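Local coordinates for translation initiation factor eIF-2B (Pyrococcus horikoshii, PDB 1VB5), which probably catalyses the exchange of GDP for GTP on initiation factor 2, as the regulatory subunit of the archaeal factor aIF2B, at residues G20-A25 / M62-Y66; E98-G103 / I263-I268; I114-F118 / E148-L152; T121-I125 / A217-K222; V138-S144 / E162-D168. One frame throughout, in Å; residues are numbered along the deposited sequence.

Contact 1: G20-A25 / M62-Y66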
# COMPACT_ATOMS: atom_id res chain seq x y z
N GLY B 20 14.14 -13.31 2.42
CA GLY B 20 13.90 -13.27 0.99
C GLY B 20 14.82 -14.07 0.08
O GLY B 20 15.31 -15.13 0.45
N ALA B 21 15.03 -13.54 -1.12
CA ALA B 21 15.88 -14.16 -2.13
C ALA B 21 17.14 -14.80 -1.55
O ALA B 21 17.28 -16.02 -1.54
CB ALA B 21 16.25 -13.14 -3.19
N SER B 22 18.06 -13.97 -1.07
CA SER B 22 19.31 -14.44 -0.50
C SER B 22 19.17 -15.74 0.30
O SER B 22 19.82 -16.74 -0.01
CB SER B 22 19.92 -13.36 0.39
OG SER B 22 21.08 -13.83 1.04
N TRP B 23 18.33 -15.73 1.33
CA TRP B 23 18.13 -16.92 2.16
C TRP B 23 17.74 -18.14 1.34
O TRP B 23 18.30 -19.22 1.51
CB TRP B 23 17.06 -16.66 3.22
CG TRP B 23 16.89 -17.81 4.18
CD1 TRP B 23 17.64 -18.07 5.29
CD2 TRP B 23 15.92 -18.86 4.09
NE1 TRP B 23 17.19 -19.21 5.91
CE2 TRP B 23 16.14 -19.72 5.19
CE3 TRP B 23 14.89 -19.17 3.20
CZ2 TRP B 23 15.37 -20.87 5.42
CZ3 TRP B 23 14.12 -20.31 3.42
CH2 TRP B 23 14.36 -21.14 4.52
N LEU B 24 16.76 -17.97 0.45
CA LEU B 24 16.30 -19.07 -0.39
C LEU B 24 17.44 -19.63 -1.23
O LEU B 24 17.57 -20.84 -1.40
CB LEU B 24 15.18 -18.62 -1.33
CG LEU B 24 13.77 -18.48 -0.76
CD1 LEU B 24 12.82 -18.14 -1.89
CD2 LEU B 24 13.34 -19.78 -0.09
N ALA B 25 18.27 -18.72 -1.75
CA ALA B 25 19.41 -19.12 -2.56
C ALA B 25 20.31 -20.06 -1.76
O ALA B 25 20.78 -21.07 -2.27
CB ALA B 25 20.19 -17.89 -3.00
N MET B 62 12.13 -15.34 -8.41
CA MET B 62 13.49 -15.09 -7.95
C MET B 62 14.54 -15.63 -8.91
O MET B 62 14.70 -16.84 -9.07
CB MET B 62 13.69 -15.68 -6.56
CG MET B 62 12.94 -14.93 -5.47
SD MET B 62 13.30 -15.57 -3.82
CE MET B 62 12.25 -14.52 -2.80
N ALA B 63 15.26 -14.70 -9.54
CA ALA B 63 16.29 -15.05 -10.50
C ALA B 63 17.47 -15.78 -9.87
O ALA B 63 18.19 -16.50 -10.54
CB ALA B 63 16.79 -13.79 -11.20
N SER B 64 17.66 -15.59 -8.57
CA SER B 64 18.77 -16.23 -7.87
C SER B 64 18.64 -17.75 -7.96
O SER B 64 19.64 -18.45 -8.11
CB SER B 64 18.81 -15.80 -6.41
OG SER B 64 17.65 -16.23 -5.72
N LEU B 65 17.41 -18.25 -7.88
CA LEU B 65 17.19 -19.69 -7.97
C LEU B 65 17.51 -20.21 -9.36
O LEU B 65 18.11 -21.27 -9.52
CB LEU B 65 15.75 -20.02 -7.59
CG LEU B 65 15.37 -19.61 -6.16
CD1 LEU B 65 13.92 -19.99 -5.88
CD2 LEU B 65 16.30 -20.30 -5.17
N TYR B 66 17.10 -19.46 -10.38
CA TYR B 66 17.37 -19.84 -11.76
C TYR B 66 18.88 -19.84 -12.03
O TYR B 66 19.40 -20.75 -12.67
CB TYR B 66 16.68 -18.88 -12.73
CG TYR B 66 17.12 -19.05 -14.17
CD1 TYR B 66 16.41 -19.87 -15.05
CD2 TYR B 66 18.27 -18.41 -14.65
CE1 TYR B 66 16.83 -20.03 -16.38
CE2 TYR B 66 18.70 -18.57 -15.96
CZ TYR B 66 17.98 -19.38 -16.82
OH TYR B 66 18.40 -19.52 -18.12

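Contact 2: E98-G103 / I263-I268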
# COMPACT_ATOMS: atom_id res chain seq x y z
N GLU B 98 30.49 -6.76 -1.06
CA GLU B 98 30.97 -5.73 -1.97
C GLU B 98 29.86 -4.76 -2.37
O GLU B 98 30.08 -3.55 -2.47
CB GLU B 98 31.58 -6.37 -3.23
CG GLU B 98 32.28 -5.39 -4.15
CD GLU B 98 33.21 -4.44 -3.40
OE1 GLU B 98 33.89 -4.90 -2.46
OE2 GLU B 98 33.25 -3.24 -3.75
N LEU B 99 28.66 -5.28 -2.58
CA LEU B 99 27.53 -4.43 -2.95
C LEU B 99 27.23 -3.49 -1.78
O LEU B 99 27.00 -2.29 -1.98
CB LEU B 99 26.31 -5.29 -3.29
CG LEU B 99 25.10 -4.65 -4.00
CD1 LEU B 99 24.14 -5.73 -4.45
CD2 LEU B 99 24.39 -3.67 -3.07
N ALA B 100 27.26 -4.04 -0.57
CA ALA B 100 26.98 -3.25 0.63
C ALA B 100 27.93 -2.06 0.73
O ALA B 100 27.50 -0.94 1.04
CB ALA B 100 27.11 -4.13 1.88
N SER B 101 29.21 -2.30 0.48
CA SER B 101 30.22 -1.25 0.55
C SER B 101 29.93 -0.13 -0.45
O SER B 101 30.12 1.05 -0.15
CB SER B 101 31.61 -1.82 0.29
OG SER B 101 32.58 -0.79 0.33
N ILE B 102 29.50 -0.51 -1.64
CA ILE B 102 29.18 0.45 -2.69
C ILE B 102 27.89 1.20 -2.36
O ILE B 102 27.79 2.41 -2.56
CB ILE B 102 29.05 -0.26 -4.05
CG1 ILE B 102 30.41 -0.85 -4.44
CG2 ILE B 102 28.54 0.73 -5.11
CD1 ILE B 102 30.40 -1.69 -5.69
N GLY B 103 26.89 0.47 -1.85
CA GLY B 103 25.64 1.10 -1.49
C GLY B 103 25.80 2.09 -0.35
O GLY B 103 25.24 3.18 -0.38
N ILE B 263 22.29 -1.09 -7.82
CA ILE B 263 23.53 -1.26 -7.09
C ILE B 263 23.96 -2.72 -7.12
O ILE B 263 23.29 -3.58 -6.56
CB ILE B 263 23.36 -0.82 -5.62
CG1 ILE B 263 22.73 0.57 -5.56
CG2 ILE B 263 24.72 -0.79 -4.92
CD1 ILE B 263 22.34 1.03 -4.18
N THR B 264 25.06 -3.00 -7.81
CA THR B 264 25.55 -4.38 -7.90
C THR B 264 26.92 -4.46 -7.24
O THR B 264 27.51 -3.43 -6.90
CB THR B 264 25.71 -4.84 -9.36
OG1 THR B 264 26.84 -4.19 -9.94
CG2 THR B 264 24.45 -4.52 -10.17
N GLU B 265 27.44 -5.67 -7.09
CA GLU B 265 28.74 -5.86 -6.47
C GLU B 265 29.84 -5.38 -7.42
O GLU B 265 30.99 -5.25 -7.02
CB GLU B 265 28.97 -7.34 -6.11
CG GLU B 265 29.15 -8.27 -7.30
CD GLU B 265 27.84 -8.76 -7.90
OE1 GLU B 265 26.81 -8.07 -7.74
OE2 GLU B 265 27.85 -9.83 -8.54
N LEU B 266 29.47 -5.10 -8.67
CA LEU B 266 30.41 -4.62 -9.68
C LEU B 266 30.28 -3.11 -9.88
O LEU B 266 30.97 -2.52 -10.70
CB LEU B 266 30.16 -5.31 -11.03
CG LEU B 266 30.23 -6.84 -11.06
CD1 LEU B 266 29.80 -7.36 -12.43
CD2 LEU B 266 31.65 -7.29 -10.73
N GLY B 267 29.39 -2.50 -9.11
CA GLY B 267 29.18 -1.06 -9.24
C GLY B 267 27.73 -0.75 -9.55
O GLY B 267 26.92 -1.66 -9.76
N ILE B 268 27.39 0.53 -9.60
CA ILE B 268 26.03 0.93 -9.89
C ILE B 268 25.79 0.98 -11.40
O ILE B 268 26.43 1.75 -12.11
CB ILE B 268 25.72 2.31 -9.26
CG1 ILE B 268 25.99 2.24 -7.75
CG2 ILE B 268 24.28 2.71 -9.56
CD1 ILE B 268 25.78 3.54 -7.00

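Contact 3: I114-F118 / E148-L152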
# COMPACT_ATOMS: atom_id res chain seq x y z
N ILE B 114 13.98 5.60 2.60
CA ILE B 114 12.71 4.91 2.66
C ILE B 114 12.88 3.61 1.89
O ILE B 114 13.56 3.57 0.86
CB ILE B 114 11.56 5.74 2.04
CG1 ILE B 114 10.22 5.02 2.25
CG2 ILE B 114 11.80 5.96 0.55
CD1 ILE B 114 9.00 5.90 2.00
N THR B 115 12.29 2.54 2.41
CA THR B 115 12.39 1.24 1.77
C THR B 115 11.08 0.49 1.95
O THR B 115 10.18 0.95 2.66
CB THR B 115 13.58 0.42 2.37
OG1 THR B 115 13.79 -0.76 1.57
CG2 THR B 115 13.29 0.02 3.81
N HIS B 116 10.98 -0.67 1.31
CA HIS B 116 9.76 -1.48 1.35
C HIS B 116 10.16 -2.95 1.46
O HIS B 116 11.17 -3.37 0.91
CB HIS B 116 8.94 -1.22 0.08
CG HIS B 116 7.72 -2.09 -0.07
ND1 HIS B 116 6.74 -2.16 0.90
CD2 HIS B 116 7.32 -2.90 -1.08
CE1 HIS B 116 5.79 -2.99 0.49
NE2 HIS B 116 6.12 -3.45 -0.70
N SER B 117 9.37 -3.72 2.20
CA SER B 117 9.61 -5.15 2.41
C SER B 117 10.96 -5.41 3.10
O SER B 117 11.54 -4.50 3.70
CB SER B 117 9.56 -5.88 1.07
OG SER B 117 9.55 -7.28 1.26
N PHE B 118 11.44 -6.65 3.02
CA PHE B 118 12.71 -7.02 3.64
C PHE B 118 13.71 -7.55 2.63
O PHE B 118 13.39 -8.41 1.81
CB PHE B 118 12.50 -8.09 4.73
CG PHE B 118 13.80 -8.58 5.34
CD1 PHE B 118 14.52 -7.77 6.21
CD2 PHE B 118 14.32 -9.83 5.00
CE1 PHE B 118 15.75 -8.18 6.74
CE2 PHE B 118 15.55 -10.26 5.52
CZ PHE B 118 16.27 -9.43 6.39
N GLU B 148 6.99 -8.81 6.74
CA GLU B 148 8.43 -9.06 6.79
C GLU B 148 9.12 -7.73 7.12
O GLU B 148 10.29 -7.71 7.53
CB GLU B 148 8.94 -9.61 5.45
CG GLU B 148 8.77 -8.65 4.28
CD GLU B 148 7.45 -8.82 3.53
OE1 GLU B 148 6.47 -9.35 4.12
OE2 GLU B 148 7.39 -8.41 2.35
N GLY B 149 8.40 -6.63 6.94
CA GLY B 149 8.97 -5.33 7.23
C GLY B 149 9.29 -5.17 8.70
O GLY B 149 10.22 -4.44 9.07
N LEU B 150 8.52 -5.84 9.55
CA LEU B 150 8.75 -5.75 10.98
C LEU B 150 10.04 -6.49 11.30
O LEU B 150 10.72 -6.17 12.27
CB LEU B 150 7.57 -6.33 11.77
CG LEU B 150 6.27 -5.53 11.61
CD1 LEU B 150 5.13 -6.21 12.37
CD2 LEU B 150 6.49 -4.10 12.13
N HIS B 151 10.38 -7.49 10.49
CA HIS B 151 11.62 -8.21 10.71
C HIS B 151 12.77 -7.22 10.46
O HIS B 151 13.77 -7.22 11.19
CB HIS B 151 11.73 -9.40 9.74
CG HIS B 151 13.06 -10.09 9.78
ND1 HIS B 151 13.65 -10.51 10.95
CD2 HIS B 151 13.91 -10.42 8.78
CE1 HIS B 151 14.81 -11.07 10.68
NE2 HIS B 151 15.00 -11.03 9.37
N LEU B 152 12.63 -6.37 9.45
CA LEU B 152 13.65 -5.37 9.14
C LEU B 152 13.79 -4.43 10.34
O LEU B 152 14.90 -4.08 10.75
CB LEU B 152 13.24 -4.55 7.91
CG LEU B 152 14.30 -3.79 7.09
CD1 LEU B 152 13.68 -2.50 6.55
CD2 LEU B 152 15.53 -3.47 7.90

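Contact 4: T121-I125 / A217-K222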
# COMPACT_ATOMS: atom_id res chain seq x y z
N THR B 121 20.15 -7.63 1.65
CA THR B 121 21.14 -6.80 0.95
C THR B 121 20.96 -5.34 1.33
O THR B 121 21.93 -4.65 1.64
CB THR B 121 21.00 -6.97 -0.58
OG1 THR B 121 21.31 -8.33 -0.93
CG2 THR B 121 21.95 -6.04 -1.32
N VAL B 122 19.72 -4.85 1.31
CA VAL B 122 19.47 -3.46 1.67
C VAL B 122 19.86 -3.27 3.14
O VAL B 122 20.40 -2.23 3.51
CB VAL B 122 17.99 -3.08 1.47
CG1 VAL B 122 17.72 -1.68 2.03
CG2 VAL B 122 17.64 -3.13 -0.01
N LEU B 123 19.57 -4.27 3.96
CA LEU B 123 19.91 -4.22 5.38
C LEU B 123 21.42 -4.09 5.59
O LEU B 123 21.87 -3.30 6.42
CB LEU B 123 19.39 -5.48 6.09
CG LEU B 123 19.80 -5.65 7.56
CD1 LEU B 123 19.38 -4.42 8.36
CD2 LEU B 123 19.18 -6.91 8.13
N GLU B 124 22.22 -4.84 4.84
CA GLU B 124 23.67 -4.74 4.99
C GLU B 124 24.20 -3.42 4.46
O GLU B 124 25.22 -2.92 4.94
CB GLU B 124 24.38 -5.91 4.30
CG GLU B 124 24.25 -7.22 5.08
CD GLU B 124 24.55 -7.05 6.57
OE1 GLU B 124 25.63 -6.51 6.90
OE2 GLU B 124 23.71 -7.47 7.40
N ILE B 125 23.51 -2.84 3.49
CA ILE B 125 23.92 -1.55 2.96
C ILE B 125 23.74 -0.53 4.08
O ILE B 125 24.62 0.28 4.36
CB ILE B 125 23.03 -1.10 1.76
CG1 ILE B 125 23.32 -1.96 0.53
CG2 ILE B 125 23.28 0.38 1.45
CD1 ILE B 125 22.47 -1.60 -0.69
N ALA B 217 18.88 -2.39 -5.14
CA ALA B 217 20.08 -3.15 -4.79
C ALA B 217 19.90 -4.58 -5.25
O ALA B 217 19.02 -5.29 -4.76
CB ALA B 217 20.30 -3.11 -3.28
N ALA B 218 20.72 -5.01 -6.20
CA ALA B 218 20.62 -6.38 -6.70
C ALA B 218 21.96 -6.95 -7.13
O ALA B 218 22.62 -6.41 -8.02
CB ALA B 218 19.65 -6.41 -7.88
N GLU B 219 22.37 -8.04 -6.49
CA GLU B 219 23.62 -8.68 -6.86
C GLU B 219 23.43 -9.23 -8.27
O GLU B 219 22.31 -9.50 -8.70
CB GLU B 219 23.99 -9.82 -5.90
CG GLU B 219 24.34 -9.36 -4.50
CD GLU B 219 23.13 -9.26 -3.58
OE1 GLU B 219 21.99 -9.18 -4.09
OE2 GLU B 219 23.32 -9.27 -2.34
N THR B 220 24.54 -9.40 -8.98
CA THR B 220 24.53 -9.92 -10.34
C THR B 220 23.80 -11.26 -10.51
O THR B 220 23.22 -11.52 -11.57
CB THR B 220 25.98 -10.03 -10.86
OG1 THR B 220 26.41 -8.73 -11.30
CG2 THR B 220 26.09 -11.03 -11.98
N TYR B 221 23.81 -12.11 -9.49
CA TYR B 221 23.13 -13.39 -9.62
C TYR B 221 21.61 -13.23 -9.54
O TYR B 221 20.87 -14.22 -9.57
CB TYR B 221 23.65 -14.40 -8.57
CG TYR B 221 23.36 -14.06 -7.13
CD1 TYR B 221 22.09 -14.27 -6.59
CD2 TYR B 221 24.34 -13.51 -6.31
CE1 TYR B 221 21.80 -13.94 -5.26
CE2 TYR B 221 24.06 -13.17 -4.98
CZ TYR B 221 22.79 -13.39 -4.47
OH TYR B 221 22.51 -13.04 -3.17
N LYS B 222 21.15 -11.99 -9.45
CA LYS B 222 19.71 -11.72 -9.41
C LYS B 222 19.23 -11.21 -10.76
O LYS B 222 18.04 -10.94 -10.96
CB LYS B 222 19.38 -10.71 -8.30
CG LYS B 222 19.54 -11.31 -6.91
CD LYS B 222 19.27 -10.30 -5.81
CE LYS B 222 19.15 -10.99 -4.46
NZ LYS B 222 18.85 -10.03 -3.37
O HOH W 1 18.79 -10.03 -0.47

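Contact 5: V138-S144 / E162-D168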
# COMPACT_ATOMS: atom_id res chain seq x y z
N VAL B 138 15.65 5.84 8.85
CA VAL B 138 15.01 4.96 7.89
C VAL B 138 13.49 4.91 8.06
O VAL B 138 12.97 4.87 9.17
CB VAL B 138 15.55 3.52 8.01
CG1 VAL B 138 14.89 2.63 6.97
CG2 VAL B 138 17.06 3.53 7.82
N ILE B 139 12.79 4.93 6.93
CA ILE B 139 11.34 4.83 6.92
C ILE B 139 11.10 3.52 6.20
O ILE B 139 11.61 3.32 5.09
CB ILE B 139 10.67 5.99 6.15
CG1 ILE B 139 11.03 7.33 6.81
CG2 ILE B 139 9.16 5.80 6.13
CD1 ILE B 139 10.62 8.55 6.01
N LEU B 140 10.36 2.61 6.82
CA LEU B 140 10.09 1.32 6.20
C LEU B 140 8.64 0.90 6.40
O LEU B 140 7.99 1.33 7.34
CB LEU B 140 11.03 0.28 6.80
CG LEU B 140 10.88 0.08 8.31
CD1 LEU B 140 10.07 -1.18 8.57
CD2 LEU B 140 12.25 -0.02 8.95
N THR B 141 8.15 0.06 5.50
CA THR B 141 6.78 -0.41 5.56
C THR B 141 6.69 -1.74 6.29
O THR B 141 7.63 -2.52 6.28
CB THR B 141 6.19 -0.62 4.15
OG1 THR B 141 6.89 -1.69 3.51
CG2 THR B 141 6.34 0.63 3.33
N GLU B 142 5.54 -1.99 6.93
CA GLU B 142 5.33 -3.24 7.64
C GLU B 142 5.28 -4.38 6.62
O GLU B 142 5.65 -5.51 6.94
CB GLU B 142 4.03 -3.17 8.45
CG GLU B 142 2.79 -2.96 7.62
CD GLU B 142 1.56 -2.63 8.48
OE1 GLU B 142 0.46 -2.48 7.91
OE2 GLU B 142 1.71 -2.52 9.71
N SER B 143 4.81 -4.06 5.42
CA SER B 143 4.72 -5.00 4.29
C SER B 143 3.68 -6.11 4.40
O SER B 143 4.03 -7.26 4.71
CB SER B 143 6.09 -5.63 4.02
OG SER B 143 7.10 -4.64 3.91
N SER B 144 2.43 -5.79 4.11
CA SER B 144 1.36 -6.78 4.16
C SER B 144 1.60 -7.84 3.09
O SER B 144 2.18 -7.56 2.05
CB SER B 144 0.01 -6.11 3.91
OG SER B 144 -0.24 -5.11 4.88
N GLU B 162 18.19 4.41 13.69
CA GLU B 162 16.91 5.09 13.87
C GLU B 162 15.95 4.75 12.73
O GLU B 162 16.33 4.79 11.56
CB GLU B 162 17.13 6.61 13.94
CG GLU B 162 15.97 7.36 14.57
CD GLU B 162 16.14 8.87 14.50
OE1 GLU B 162 17.26 9.36 14.76
OE2 GLU B 162 15.14 9.57 14.18
N PHE B 163 14.72 4.40 13.06
CA PHE B 163 13.74 4.05 12.03
C PHE B 163 12.32 4.39 12.44
O PHE B 163 12.02 4.57 13.61
CB PHE B 163 13.83 2.56 11.70
CG PHE B 163 13.37 1.65 12.81
CD1 PHE B 163 12.02 1.37 12.99
CD2 PHE B 163 14.29 1.10 13.70
CE1 PHE B 163 11.59 0.56 14.03
CE2 PHE B 163 13.87 0.28 14.75
CZ PHE B 163 12.51 0.01 14.92
N GLU B 164 11.46 4.45 11.43
CA GLU B 164 10.04 4.75 11.60
C GLU B 164 9.31 3.74 10.73
O GLU B 164 9.72 3.50 9.59
CB GLU B 164 9.77 6.17 11.11
CG GLU B 164 8.51 6.81 11.63
CD GLU B 164 8.33 8.23 11.11
OE1 GLU B 164 7.47 8.96 11.65
OE2 GLU B 164 9.05 8.62 10.15
N VAL B 165 8.26 3.12 11.25
CA VAL B 165 7.49 2.14 10.47
C VAL B 165 6.15 2.72 10.01
O VAL B 165 5.50 3.45 10.75
CB VAL B 165 7.18 0.87 11.29
CG1 VAL B 165 6.58 -0.19 10.38
CG2 VAL B 165 8.43 0.36 11.98
N ILE B 166 5.75 2.39 8.79
CA ILE B 166 4.48 2.87 8.25
C ILE B 166 3.75 1.71 7.59
O ILE B 166 4.32 0.61 7.45
CB ILE B 166 4.69 4.00 7.18
CG1 ILE B 166 5.42 3.44 5.95
CG2 ILE B 166 5.48 5.15 7.78
CD1 ILE B 166 5.63 4.47 4.83
N THR B 167 2.50 1.92 7.21
CA THR B 167 1.73 0.89 6.52
C THR B 167 2.06 1.07 5.04
O THR B 167 2.54 2.13 4.65
CB THR B 167 0.22 1.08 6.70
OG1 THR B 167 -0.16 2.35 6.17
CG2 THR B 167 -0.15 1.03 8.19
N ASP B 168 1.81 0.05 4.22
CA ASP B 168 2.12 0.16 2.80
C ASP B 168 1.40 1.34 2.12
O ASP B 168 1.99 2.05 1.29
CB ASP B 168 1.76 -1.14 2.06
CG ASP B 168 2.41 -2.39 2.69
OD1 ASP B 168 3.35 -2.24 3.50
OD2 ASP B 168 1.98 -3.52 2.37
O HOH W 2 0.36 -2.26 5.51

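Contact 1: G20-A25 / M62-Y66
M62 reaches straight across to the first turn of helix 21-38. Its CG lies beside its own backbone N (chi1 -71°) and the chain is extended from there, which carries SD and CE over to the other segment. L24 meets this extended chain at about a right angle, its CD1 pressed tightly against SD. SD of M62 also lies 3.4 Å from CA of A21. The terminal methyl goes a little further, with CE of M62 3.4 Å from the backbone N of A21 and close to the carbonyl carbon of G20, the N-cap residue of this helix. One turn on, L65 comes in beside M62 and lays CD2 4.0 Å from the carbonyl O of L24. S64 points toward the small A25, and its OG stops 4.1 Å from CB of A25. The small side chains of A21 and A25 are consistent with the close approach of the two helix starts, 5.9 Å between the CA atoms of A25 and L65. M13 of helix 4-14 touches L24, and V55 and V58 of helix 41-58 touch L65. This is the apolar core of an all-helical bundle, consistent with the N-terminal helical part of the eIF-2B alpha/beta/delta family.

Contact 2: E98-G103 / I263-I268
L99 of helix 78-106 lies against the bend from I263 to E265, and its branches reach in. CB of L99 lies beside the backbone of E265, 4.0 Å from the N of E265. Set opposite the backbone N (chi1 -167°), CG of L99 comes 3.3 Å from the carbonyl O of I263. From there the branches part: CD1 of L99 sits 3.1 Å from that same O of I263, while CD2 of L99 meets CG2 of I263 at 3.4 Å, tighter than usual for two methyls. The two side chains cross at about a right angle. I102, one turn along, extends CD1 over the mouth of the turn, 3.6 Å from the carbonyl O of T264, and sets CG2 against both CG2 of I263 and CG1 of I268. E98 adds CG, 3.1 Å from the carbonyl O of E265. The piece being gripped is a type I turn from T264 to G267 linking two antiparallel strands. T264 OG1 accepts from the backbone N of L266 in an ST turn and makes a very short bond to G267 O, which also accepts from T264 N. E265 turns its carboxylate to the backbone N of T220. Between these two segments the join is one of van der Waals contact: the hairpin satisfies much of its polarity internally, and the helix supplies hydrocarbon to lie against it.

Contact 3: I114-F118 / E148-L152
Where strand 111-115 of the Rossmann-like sheet gives way to a loop, S117 and F118 meet the first turn of helix 148-158. S117 OG donates at 2.7 Å to E148 OE2, which accepts with its anti lone pair. E148 gets there by bending: its first torsion (chi1 63°) brings CG of E148 to 3.6 Å from the backbone N of F118, and the bend at chi2 carries the carboxylate on to S117. OE2 has a second partner in the salt bridge to K197, and the serine bond would help fix its position. F118 makes a T-shaped pair with H151: the imidazole edge points at the phenyl face, CD2 of H151 standing 3.4 Å above the F118 plane over its centre, with the rings inclined at 60°. At the phenyl edge, CD1 of F118 touches CB of L152 at 3.9 Å. Replacing F118 with an alanine would probably open a gap beside L152 and leave the H151 ring without the face it points at, free to turn but for its bond to K19. L152 also meets T115 tip to tip, CD1 to CG2 at 3.7 Å. Beyond this shell, L123 of helix 120-131 packs on both F118 and L152, and L140 of strand 136-141 lies against T115 and L152, placing the contact between two helices and the sheet.

Contact 4: T121-I125 / A217-K222
A217, the last residue of strand 214-217, passes one side of helix 120-131 with its CA 6.5 Å from that of V122, and the chain then leaves the sheet through a loop that ends in a 3-10 turn at residues 220-222. This is helix-on-sheet packing of a Rossmann-like alpha/beta domain, continued by a polar cluster past the strand end. The CB of A217 fits among three side chains of the helix: CD1 of I125 is 3.7 Å from it, CG2 of T121 3.9 Å, and CG2 of V122 slightly further. T121 divides its work. With OG1 beside its own backbone N (chi1 -64°), the methyl covers A217 and the hydroxyl faces E219. OG1 of T121 donates to OE2 of E219 at 2.6 Å, meeting it on the syn side, 17° out of the carboxylate plane. The other oxygen, OE1, forms a salt bridge with K222 NZ whose hydrogen bond is weak. A leucine in place of E219 would probably leave the T121 hydroxyl without its acceptor and the buried K222 ammonium without its carboxylate mate. K222 is extended beyond CG and reaches toward T121, and its NZ donates to a water at 2.9 Å; that same water donates in turn to OG1 of T121.

Contact 5: V138-S144 / E162-D168
V138 to E142 pairs in parallel with E162 to I166 through five backbone bonds. V138 N donates to E162 O, E164 N to V138 O, L140 N to E164 O, I166 N to L140 O, and E142 N to I166 O. On one face CD1 of L140 meets CG1 of V165 at 4.1 Å, and its CD2 crosses to CB of F163. The other face brings CG2 of I139 within 4.0 Å of CD1 of I166, and T141 crosses I166 obliquely, CG2 to CG1 at 4.0 Å. Past the strand ends D168 takes over. OD2 of D168 accepts from S144 N at 2.9 Å, on the syn side, 19° out of the carboxylate plane, while OD1 takes a weak bond from S143 N; the carboxylate clasps the loop that leads to helix 148-158. A water bonded to S144 OG and D168 N lies beside E142, whose carboxylate is bridged to R241 of the second subunit. E164 makes a salt bridge with R247 of that subunit. Helix 148-158 connects the two strands in a beta-alpha-beta unit and packs on the face of L140 and F163, helix 171-175 lies over I139, T141 and I166, and strand 111-115 continues the sheet beyond I139.

Contacts 3 and 5 are neighbours, with centres 6 Å apart: T141 OG1 lies 2.7 Å from H116 ND1, a probable hydrogen bond, and strands 111-115 and 136-141 run side by side. Contact 4 touches contacts 1, 2 and 3. Its A218 N is 3.0 Å from I263 O of contact 2, whose centre is 8 Å away; L123 packs on F118 and L152 of contact 3; and on the helical side K222 CE comes 3.8 Å from A21 CB of contact 1. The loop 217-222 is one place where the helical part meets the sheet domain. Contacts 2 and 5, about 24 Å apart between centres, sit toward opposite edges of the same seven-stranded sheet, and contact 5 faces the second subunit.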